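Local coordinates for protein chemotactic transducer PctC (Pseudomonas aeruginosa, PDB 5LTV) that is a chemotaxis receptor that binds gamma-aminobutyric acid through its Cache-type ligand-binding domain, probably to steer swimming, at residues 219-229 against 238-252. Sequence-based numbering, arbitrary orientation.
Sequences APNIVPGVHEV and VSFTPVKGLPGVTWY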
loop_
_atom_site.group_PDB
_atom_site.type_symbol
_atom_site.label_atom_id
_atom_site.label_comp_id
_atom_site.label_asym_id
_atom_site.label_seq_id
_atom_site.Cartn_x
_atom_site.Cartn_y
_atom_site.Cartn_z
ATOM N N ALA A 219 -14.924 20.599 5.944
ATOM C CA ALA A 219 -13.747 19.927 5.396
ATOM C C ALA A 219 -12.940 20.856 4.500
ATOM O O ALA A 219 -13.521 21.658 3.774
ATOM C CB ALA A 219 -14.162 18.693 4.620
ATOM N N PRO A 220 -11.611 20.746 4.548
ATOM C CA PRO A 220 -10.767 21.541 3.650
ATOM C C PRO A 220 -10.721 20.939 2.258
ATOM O O PRO A 220 -10.891 19.733 2.065
ATOM C CB PRO A 220 -9.389 21.481 4.317
ATOM C CG PRO A 220 -9.380 20.176 4.996
ATOM C CD PRO A 220 -10.803 19.901 5.445
ATOM N N ASN A 221 -10.501 21.803 1.278
ATOM C CA ASN A 221 -10.442 21.371 -0.107
ATOM C C ASN A 221 -9.013 20.950 -0.422
ATOM O O ASN A 221 -8.058 21.627 -0.033
ATOM C CB ASN A 221 -10.912 22.481 -1.053
ATOM C CG ASN A 221 -12.129 23.236 -0.520
ATOM O OD1 ASN A 221 -12.159 24.470 -0.522
ATOM N ND2 ASN A 221 -13.135 22.499 -0.063
ATOM N N ILE A 222 -8.866 19.825 -1.107
ATOM C CA ILE A 222 -7.532 19.298 -1.348
ATOM C C ILE A 222 -6.862 20.078 -2.471
ATOM O O ILE A 222 -6.980 19.718 -3.651
ATOM C CB ILE A 222 -7.576 17.796 -1.672
ATOM C CG1 ILE A 222 -8.328 17.032 -0.578
ATOM C CG2 ILE A 222 -6.160 17.264 -1.838
ATOM C CD1 ILE A 222 -8.233 15.527 -0.718
ATOM N N VAL A 223 -6.149 21.140 -2.112
ATOM C CA VAL A 223 -5.283 21.876 -3.026
ATOM C C VAL A 223 -3.875 21.894 -2.447
ATOM O O VAL A 223 -3.706 22.257 -1.280
ATOM C CB VAL A 223 -5.759 23.319 -3.268
ATOM C CG1 VAL A 223 -6.049 24.012 -1.937
ATOM C CG2 VAL A 223 -4.676 24.058 -4.028
ATOM N N PRO A 224 -2.822 21.512 -3.237
ATOM C CA PRO A 224 -1.432 21.673 -2.764
ATOM C C PRO A 224 -1.166 23.062 -2.178
ATOM O O PRO A 224 -1.477 24.088 -2.806
ATOM C CB PRO A 224 -0.598 21.422 -4.033
ATOM C CG PRO A 224 -1.452 20.546 -4.889
ATOM C CD PRO A 224 -2.893 20.892 -4.576
ATOM N N GLY A 225 -0.627 23.100 -0.945
ATOM C CA GLY A 225 -0.324 24.325 -0.234
ATOM C C GLY A 225 -0.982 24.371 1.137
ATOM O O GLY A 225 -1.460 23.360 1.666
ATOM N N VAL A 226 -1.005 25.570 1.725
ATOM C CA VAL A 226 -1.340 25.750 3.133
ATOM C C VAL A 226 -2.553 26.651 3.239
ATOM O O VAL A 226 -2.671 27.625 2.487
ATOM C CB VAL A 226 -0.163 26.337 3.938
ATOM C CG1 VAL A 226 -0.601 26.672 5.365
ATOM C CG2 VAL A 226 1.039 25.371 3.937
ATOM N N HIS A 227 -3.460 26.319 4.163
ATOM C CA HIS A 227 -4.717 27.047 4.262
ATOM C C HIS A 227 -5.288 26.973 5.677
ATOM O O HIS A 227 -5.234 25.926 6.324
ATOM C CB HIS A 227 -5.737 26.511 3.251
ATOM C CG HIS A 227 -6.526 27.588 2.566
ATOM N ND1 HIS A 227 -7.594 28.223 3.165
ATOM C CD2 HIS A 227 -6.399 28.144 1.338
ATOM C CE1 HIS A 227 -8.089 29.124 2.336
ATOM N NE2 HIS A 227 -7.384 29.096 1.219
ATOM N N GLU A 228 -5.836 28.094 6.140
ATOM C CA GLU A 228 -6.502 28.152 7.435
ATOM C C GLU A 228 -7.892 27.538 7.319
ATOM O O GLU A 228 -8.621 27.799 6.360
ATOM C CB GLU A 228 -6.599 29.604 7.917
ATOM C CG GLU A 228 -6.497 29.812 9.435
ATOM C CD GLU A 228 -7.830 29.673 10.155
ATOM O OE1 GLU A 228 -8.105 28.581 10.683
ATOM O OE2 GLU A 228 -8.606 30.655 10.191
ATOM N N VAL A 229 -8.249 26.708 8.293
ATOM C CA VAL A 229 -9.551 26.037 8.272
ATOM C C VAL A 229 -10.231 26.038 9.641
ATOM O O VAL A 229 -9.585 25.895 10.682
ATOM C CB VAL A 229 -9.427 24.591 7.766
ATOM C CG1 VAL A 229 -9.000 23.663 8.886
ATOM C CG2 VAL A 229 -10.735 24.128 7.189
ATOM N N VAL A 238 -3.907 23.561 7.748
ATOM C CA VAL A 238 -3.812 22.247 7.137
ATOM C C VAL A 238 -3.169 22.376 5.764
ATOM O O VAL A 238 -3.620 23.169 4.927
ATOM C CB VAL A 238 -5.176 21.542 7.057
ATOM C CG1 VAL A 238 -5.178 20.518 5.941
ATOM C CG2 VAL A 238 -5.463 20.857 8.392
ATOM N N SER A 239 -2.109 21.596 5.543
ATOM C CA SER A 239 -1.261 21.646 4.366
ATOM C C SER A 239 -1.340 20.325 3.612
ATOM O O SER A 239 -1.293 19.255 4.224
ATOM C CB SER A 239 0.197 21.923 4.761
ATOM O OG SER A 239 1.089 21.625 3.682
ATOM N N PHE A 240 -1.446 20.399 2.283
ATOM C CA PHE A 240 -1.428 19.217 1.424
ATOM C C PHE A 240 -0.177 19.214 0.554
ATOM O O PHE A 240 0.118 20.206 -0.126
ATOM C CB PHE A 240 -2.674 19.130 0.537
ATOM C CG PHE A 240 -3.953 18.942 1.306
ATOM C CD1 PHE A 240 -4.314 17.689 1.802
ATOM C CD2 PHE A 240 -4.790 20.030 1.553
ATOM C CE1 PHE A 240 -5.517 17.513 2.527
ATOM C CE2 PHE A 240 -5.976 19.871 2.263
ATOM C CZ PHE A 240 -6.343 18.595 2.751
ATOM N N THR A 241 0.535 18.086 0.573
ATOM C CA THR A 241 1.741 17.861 -0.220
ATOM C C THR A 241 1.619 16.537 -0.957
ATOM O O THR A 241 1.458 15.484 -0.308
ATOM C CB THR A 241 2.979 17.830 0.664
ATOM O OG1 THR A 241 3.020 19.032 1.463
ATOM C CG2 THR A 241 4.235 17.683 -0.211
ATOM N N PRO A 242 1.710 16.526 -2.279
ATOM C CA PRO A 242 1.605 15.261 -3.012
ATOM C C PRO A 242 2.775 14.333 -2.734
ATOM O O PRO A 242 3.902 14.763 -2.486
ATOM C CB PRO A 242 1.574 15.697 -4.485
ATOM C CG PRO A 242 2.140 17.076 -4.505
ATOM C CD PRO A 242 1.804 17.693 -3.180
ATOM N N VAL A 243 2.481 13.039 -2.742
ATOM C CA VAL A 243 3.514 12.014 -2.709
ATOM C C VAL A 243 3.881 11.669 -4.141
ATOM O O VAL A 243 3.022 11.271 -4.938
ATOM C CB VAL A 243 3.057 10.762 -1.955
ATOM C CG1 VAL A 243 4.242 9.831 -1.830
ATOM C CG2 VAL A 243 2.514 11.140 -0.585
ATOM N N LYS A 244 5.154 11.845 -4.474
ATOM C CA LYS A 244 5.641 11.537 -5.803
ATOM C C LYS A 244 5.977 10.054 -5.897
ATOM O O LYS A 244 6.209 9.381 -4.886
ATOM C CB LYS A 244 6.880 12.374 -6.126
ATOM C CG LYS A 244 6.733 13.891 -5.910
ATOM C CD LYS A 244 8.051 14.625 -6.209
ATOM C CE LYS A 244 8.352 14.628 -7.707
ATOM N NZ LYS A 244 9.820 14.549 -8.014
ATOM N N GLY A 245 5.988 9.544 -7.130
ATOM C CA GLY A 245 6.472 8.212 -7.422
ATOM C C GLY A 245 5.492 7.074 -7.230
ATOM O O GLY A 245 5.883 5.916 -7.418
ATOM N N LEU A 246 4.241 7.350 -6.873
ATOM C CA LEU A 246 3.353 6.224 -6.605
ATOM C C LEU A 246 2.549 5.863 -7.837
ATOM O O LEU A 246 1.947 6.748 -8.451
ATOM C CB LEU A 246 2.407 6.531 -5.461
ATOM C CG LEU A 246 3.089 7.047 -4.179
ATOM C CD1 LEU A 246 2.087 7.215 -3.056
ATOM C CD2 LEU A 246 4.261 6.157 -3.811
ATOM N N PRO A 247 2.488 4.580 -8.213
ATOM C CA PRO A 247 1.882 4.225 -9.503
ATOM C C PRO A 247 0.365 4.250 -9.422
ATOM O O PRO A 247 -0.230 3.644 -8.530
ATOM C CB PRO A 247 2.391 2.806 -9.756
ATOM C CG PRO A 247 2.548 2.228 -8.360
ATOM C CD PRO A 247 2.964 3.390 -7.473
ATOM N N GLY A 248 -0.256 4.942 -10.375
ATOM C CA GLY A 248 -1.691 4.881 -10.541
ATOM C C GLY A 248 -2.517 5.661 -9.545
ATOM O O GLY A 248 -3.743 5.566 -9.580
ATOM N N VAL A 249 -1.901 6.423 -8.645
ATOM C CA VAL A 249 -2.638 7.125 -7.597
ATOM C C VAL A 249 -2.061 8.522 -7.439
ATOM O O VAL A 249 -0.917 8.798 -7.813
ATOM C CB VAL A 249 -2.587 6.390 -6.229
ATOM C CG1 VAL A 249 -3.247 5.018 -6.299
ATOM C CG2 VAL A 249 -1.136 6.264 -5.731
ATOM N N THR A 250 -2.876 9.404 -6.869
ATOM C CA THR A 250 -2.423 10.717 -6.422
ATOM C C THR A 250 -2.804 10.800 -4.946
ATOM O O THR A 250 -3.981 10.928 -4.605
ATOM C CB THR A 250 -3.055 11.853 -7.223
ATOM O OG1 THR A 250 -2.865 11.591 -8.601
ATOM C CG2 THR A 250 -2.401 13.186 -6.891
ATOM N N TRP A 251 -1.822 10.698 -4.076
ATOM C CA TRP A 251 -2.071 10.702 -2.660
ATOM C C TRP A 251 -1.289 11.837 -2.031
ATOM O O TRP A 251 -0.220 12.216 -2.512
ATOM C CB TRP A 251 -1.678 9.386 -2.008
ATOM C CG TRP A 251 -2.483 8.233 -2.411
ATOM C CD1 TRP A 251 -3.635 8.227 -3.085
ATOM C CD2 TRP A 251 -2.216 6.847 -2.081
ATOM N NE1 TRP A 251 -4.119 6.932 -3.253
ATOM C CE2 TRP A 251 -3.253 6.066 -2.620
ATOM C CE3 TRP A 251 -1.203 6.202 -1.382
ATOM C CZ2 TRP A 251 -3.314 4.663 -2.492
ATOM C CZ3 TRP A 251 -1.260 4.792 -1.255
ATOM C CH2 TRP A 251 -2.311 4.054 -1.799
ATOM N N TYR A 252 -1.857 12.398 -0.973
ATOM C CA TYR A 252 -1.290 13.582 -0.357
ATOM C C TYR A 252 -0.975 13.304 1.097
ATOM O O TYR A 252 -1.714 12.567 1.775
ATOM C CB TYR A 252 -2.253 14.771 -0.424
ATOM C CG TYR A 252 -2.549 15.276 -1.810
ATOM C CD1 TYR A 252 -3.509 14.666 -2.582
ATOM C CD2 TYR A 252 -1.891 16.397 -2.325
ATOM C CE1 TYR A 252 -3.804 15.124 -3.861
ATOM C CE2 TYR A 252 -2.184 16.882 -3.593
ATOM C CZ TYR A 252 -3.151 16.226 -4.364
ATOM O OH TYR A 252 -3.496 16.648 -5.631
#
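I222 packs against two aromatic rings, F240 and Y252. Its CA lies over one face of the F240 ring, 4.2 Å from the centroid, a CH-pi contact from the backbone CA, with the side chain adding apolar contacts at the ring's rim, CG2 at CD1 among them. With chi1 at -54° the methyl CG2 is anti to the backbone N, which carries it onto the neighbouring ring: it stands 3.9 Å from the Y252 centroid, 15° off the normal, in a second CH-pi contact. F240 CG is anti to its own carbonyl carbon, and the ring lies against the 220-223 backbone, where P220 CG meets its edge at CZ, 4.1 Å away. On the Y252 ring the corresponding edge contact is P224 CG, 4.0 Å from CE2. An inverse gamma turn centred on I222 bends this lead-in over the aromatics before strand 225-228 starts.

That strand is one edge of a five-stranded antiparallel sheet. The two sheets and long N-terminal helix fit a double Cache domain, and this half, as in other such domains, is probably the membrane-proximal one; the gamma-amino-butanoic acid pocket belongs to the other half. The strand pairs with 238-242 as a hairpin. G225 and F240 exchange two fairly straight bonds: G225 N to F240 O lies in the carbonyl plane, and F240 N to G225 O is 3.0 Å. At the next hydrogen-bonded pair, two residues along, V238 N to H227 O is similarly straight, whereas H227 N comes to V238 O from above the carbonyl plane, at a more bent 139°.

V226 and S239, the non-hydrogen-bonded pair between them, turn their side chains to the face opposite F240, with V226 CG2 3.6 Å from S239 CB; V226 also touches E35 of helix 34-68. On the F240 side, the ring packs further on V192 and A254 within the sheet.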